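PDB 4LJ1: invasion-associated protein from Mycobacterium tuberculosis, which probably binds peptidoglycan through a non-catalytic NlpC/p60 domain and is thought to help stabilise the mycobacterial cell wall. Local coordinates for residues Q69-G74 against Y127-L132. Residues are numbered along the deposited sequence; the frame is centred on the assembly and turned at random.
Sequences QMYKVG and YLVRVL
Val-129 packs on Gly-74 and touches the ring of Tyr-71, its two methyls sharing the work. CG1 of Val-129, anti to the backbone N (chi1 162°), packs on Gly-74 CA at 3.5 Å, where the chain leaves helix 67-73; CG2 of Val-129 lies 4.0 Å from Gly-74 CA and also approaches Tyr-71, obliquely to the ring, with Tyr-71 CD1 4.1 Å away. The glycine lets CG1 of Val-129 lie directly on its CA. Backbone CA atoms of Gly-74 and Val-129 come within 5.3 Å; Gly-74 immediately precedes strand 75-77, which runs antiparallel to 128-130.

The aromatic part is formed by two tyrosines. Tyr-71 has CG anti to its backbone N (chi1 -174°), and its ring reaches from the helix across to the start of the other segment. There Tyr-127 O sits at the ring edge, near its plane, 3.5 Å from Tyr-71 CE1. The hydroxyl oxygen of Tyr-71 in turn meets the edge of the Tyr-127 ring, 3.4 Å from Tyr-127 CD2, and touches Tyr-127 CB at 3.5 Å. This is not a ring-ring stack, and Tyr-127 carries its own hydroxyl away to hydrogen-bond the C-terminal carboxylate of Ala-147.

Phe-89 of strand 87-90 packs edge-to-face with Tyr-71 and also touches Val-129, while Lys-76 makes a cation-pi contact with Tyr-71 and hydrogen-bonds Tyr-71 O and Gly-74 O. Here, within the NlpC/p60 domain, a helix runs into a two-stranded antiparallel pair joined by backbone bonds (Leu-128 with Val-77, Arg-130 with Gln-75). The side chains fill that join by van der Waals contact, leaving the polar links to neighbouring residues.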
ATOM      1  N   GLN A  69       9.714   4.509   5.403  1.00 11.32           N
ATOM      2  CA  GLN A  69      10.349   5.417   4.447  1.00 12.32           C
ATOM      3  C   GLN A  69       9.303   5.996   3.476  1.00 11.88           C
ATOM      4  O   GLN A  69       9.342   7.184   3.146  1.00 13.27           O
ATOM      5  CB  GLN A  69      11.481   4.735   3.696  1.00 13.07           C
ATOM      6  CG  GLN A  69      12.279   5.705   2.824  1.00 14.23           C
ATOM      7  CD  GLN A  69      13.067   6.778   3.568  1.00 17.61           C
ATOM      8  OE1 GLN A  69      13.346   6.668   4.768  1.00 19.64           O
ATOM      9  NE2 GLN A  69      13.441   7.833   2.838  1.00 17.48           N
ATOM     10  N   MET A  70       8.373   5.170   3.021  1.00 10.35           N
ATOM     11  CA  MET A  70       7.259   5.671   2.230  1.00 10.81           C
ATOM     12  C   MET A  70       6.525   6.801   2.959  1.00 10.94           C
ATOM     13  O   MET A  70       6.194   7.836   2.377  1.00 12.90           O
ATOM     14  CB  MET A  70       6.235   4.568   1.966  1.00 10.70           C
ATOM     15  CG  MET A  70       6.686   3.410   1.066  1.00 11.47           C
ATOM     16  SD  MET A  70       5.319   2.217   0.943  1.00 12.47           S
ATOM     17  CE  MET A  70       6.106   0.887   0.046  1.00 13.78           C
ATOM     18  N   TYR A  71       6.278   6.607   4.239  1.00  9.79           N
ATOM     19  CA  TYR A  71       5.587   7.620   5.043  1.00  9.50           C
ATOM     20  C   TYR A  71       6.400   8.922   5.201  1.00 10.74           C
ATOM     21  O   TYR A  71       5.882  10.023   5.024  1.00 11.36           O
ATOM     22  CB  TYR A  71       5.256   7.076   6.436  1.00  9.36           C
ATOM     23  CG  TYR A  71       4.424   8.016   7.266  1.00  8.60           C
ATOM     24  CD1 TYR A  71       3.065   8.131   7.031  1.00  8.61           C
ATOM     25  CD2 TYR A  71       4.993   8.806   8.279  1.00 10.01           C
ATOM     26  CE1 TYR A  71       2.271   8.964   7.791  1.00  9.93           C
ATOM     27  CE2 TYR A  71       4.201   9.649   9.037  1.00 11.19           C
ATOM     28  CZ  TYR A  71       2.838   9.724   8.778  1.00 10.90           C
ATOM     29  OH  TYR A  71       2.024  10.544   9.510  1.00 15.04           O
ATOM     30  N   LYS A  72       7.663   8.777   5.598  1.00 11.47           N
ATOM     31  CA  LYS A  72       8.555   9.913   5.833  1.00 12.49           C
ATOM     32  C   LYS A  72       8.545  10.872   4.671  1.00 12.70           C
ATOM     33  O   LYS A  72       8.453  12.100   4.858  1.00 14.85           O
ATOM     34  CB  LYS A  72       9.981   9.425   6.096  1.00 13.34           C
ATOM     35  CG  LYS A  72      10.974  10.535   6.413  1.00 15.17           C
ATOM     36  CD  LYS A  72      12.348   9.943   6.708  1.00 18.40           C
ATOM     37  CE  LYS A  72      13.385  10.995   7.063  1.00 20.46           C
ATOM     38  NZ  LYS A  72      14.756  10.416   7.156  1.00 27.23           N
ATOM     39  N   VAL A  73       8.670  10.332   3.463  1.00 12.47           N
ATOM     40  CA  VAL A  73       8.868  11.188   2.280  1.00 12.40           C
ATOM     41  C   VAL A  73       7.571  11.641   1.612  1.00 12.44           C
ATOM     42  O   VAL A  73       7.591  12.577   0.800  1.00 14.10           O
ATOM     43  CB  VAL A  73       9.785  10.508   1.230  1.00 13.30           C
ATOM     44  CG1 VAL A  73      11.158  10.145   1.820  1.00 15.42           C
ATOM     45  CG2 VAL A  73       9.099   9.316   0.581  1.00 14.91           C
ATOM     46  N   GLY A  74       6.449  10.997   1.929  1.00 12.55           N
ATOM     47  CA  GLY A  74       5.198  11.219   1.201  1.00 11.84           C
ATOM     48  C   GLY A  74       4.462  12.501   1.600  1.00 11.87           C
ATOM     49  O   GLY A  74       4.560  12.972   2.743  1.00 12.90           O
ATOM     50  N   TYR A 127      -1.839  10.483   9.388  1.00 10.43           N
ATOM     51  CA  TYR A 127      -1.916  10.978   8.022  1.00  8.86           C
ATOM     52  C   TYR A 127      -1.861   9.818   7.051  1.00  8.34           C
ATOM     53  O   TYR A 127      -1.174   8.812   7.298  1.00  9.23           O
ATOM     54  CB  TYR A 127      -0.731  11.880   7.736  1.00  9.81           C
ATOM     55  CG  TYR A 127      -0.713  13.187   8.455  1.00 10.46           C
ATOM     56  CD1 TYR A 127      -1.538  14.229   8.041  1.00 11.59           C
ATOM     57  CD2 TYR A 127       0.143  13.414   9.510  1.00 14.58           C
ATOM     58  CE1 TYR A 127      -1.499  15.473   8.650  1.00 13.12           C
ATOM     59  CE2 TYR A 127       0.182  14.656  10.133  1.00 18.99           C
ATOM     60  CZ  TYR A 127      -0.666  15.664   9.707  1.00 17.35           C
ATOM     61  OH  TYR A 127      -0.645  16.873  10.331  1.00 23.95           O
ATOM     62  N   LEU A 128      -2.565   9.953   5.918  1.00  8.22           N
ATOM     63  CA  LEU A 128      -2.349   9.158   4.722  1.00  7.69           C
ATOM     64  C   LEU A 128      -1.255   9.832   3.900  1.00  7.81           C
ATOM     65  O   LEU A 128      -0.885  10.995   4.156  1.00  8.63           O
ATOM     66  CB  LEU A 128      -3.639   9.016   3.912  1.00  8.45           C
ATOM     67  CG  LEU A 128      -4.795   8.186   4.497  1.00  9.43           C
ATOM     68  CD1 LEU A 128      -5.552   8.984   5.564  1.00 12.35           C
ATOM     69  CD2 LEU A 128      -5.740   7.696   3.400  1.00 10.87           C
ATOM     70  N   VAL A 129      -0.780   9.130   2.871  1.00  7.44           N
ATOM     71  CA  VAL A 129       0.159   9.724   1.924  1.00  7.82           C
ATOM     72  C   VAL A 129      -0.461   9.739   0.545  1.00  8.38           C
ATOM     73  O   VAL A 129      -0.991   8.739   0.074  1.00  9.01           O
ATOM     74  CB  VAL A 129       1.493   8.964   1.875  1.00  9.33           C
ATOM     75  CG1 VAL A 129       2.296   9.283   0.605  1.00 10.54           C
ATOM     76  CG2 VAL A 129       2.279   9.252   3.141  1.00 11.09           C
ATOM     77  N   ARG A 130      -0.361  10.881  -0.128  1.00  9.04           N
ATOM     78  CA  ARG A 130      -0.735  11.000  -1.517  1.00 10.72           C
ATOM     79  C   ARG A 130       0.506  10.916  -2.385  1.00 10.24           C
ATOM     80  O   ARG A 130       1.397  11.745  -2.304  1.00 12.03           O
ATOM     81  CB  ARG A 130      -1.452  12.311  -1.794  1.00 13.13           C
ATOM     82  CG  ARG A 130      -1.968  12.373  -3.234  1.00 14.83           C
ATOM     83  CD  ARG A 130      -3.193  13.220  -3.388  1.00 14.47           C
ATOM     84  NE  ARG A 130      -4.228  12.800  -2.476  1.00 11.24           N
ATOM     85  CZ  ARG A 130      -5.094  13.615  -1.900  1.00 12.21           C
ATOM     86  NH1 ARG A 130      -5.125  14.918  -2.186  1.00 16.61           N
ATOM     87  NH2 ARG A 130      -5.970  13.097  -1.062  1.00 12.30           N
ATOM     88  N   VAL A 131       0.545   9.915  -3.240  1.00 12.80           N
ATOM     89  CA  VAL A 131       1.691   9.627  -4.057  1.00 14.46           C
ATOM     90  C   VAL A 131       1.656  10.424  -5.359  1.00 15.95           C
ATOM     91  O   VAL A 131       2.663  10.990  -5.773  1.00 19.95           O
ATOM     92  CB  VAL A 131       1.705   8.114  -4.366  1.00 15.02           C
ATOM     93  CG1 VAL A 131       2.858   7.748  -5.268  1.00 17.39           C
ATOM     94  CG2 VAL A 131       1.759   7.322  -3.070  1.00 17.21           C
ATOM     95  N   LEU A 132       0.488  10.489  -5.983  1.00 16.79           N
ATOM     96  CA  LEU A 132       0.373  11.125  -7.294  1.00 19.62           C
ATOM     97  C   LEU A 132       0.096  12.613  -7.197  1.00 23.94           C
ATOM     98  O   LEU A 132      -0.702  13.049  -6.369  1.00 28.55           O
ATOM     99  CB  LEU A 132      -0.717  10.442  -8.105  1.00 20.52           C
ATOM    100  CG  LEU A 132      -0.376   8.989  -8.435  1.00 25.12           C
ATOM    101  CD1 LEU A 132      -1.557   8.262  -9.059  1.00 31.91           C
ATOM    102  CD2 LEU A 132       0.838   8.916  -9.340  1.00 27.42           C
TER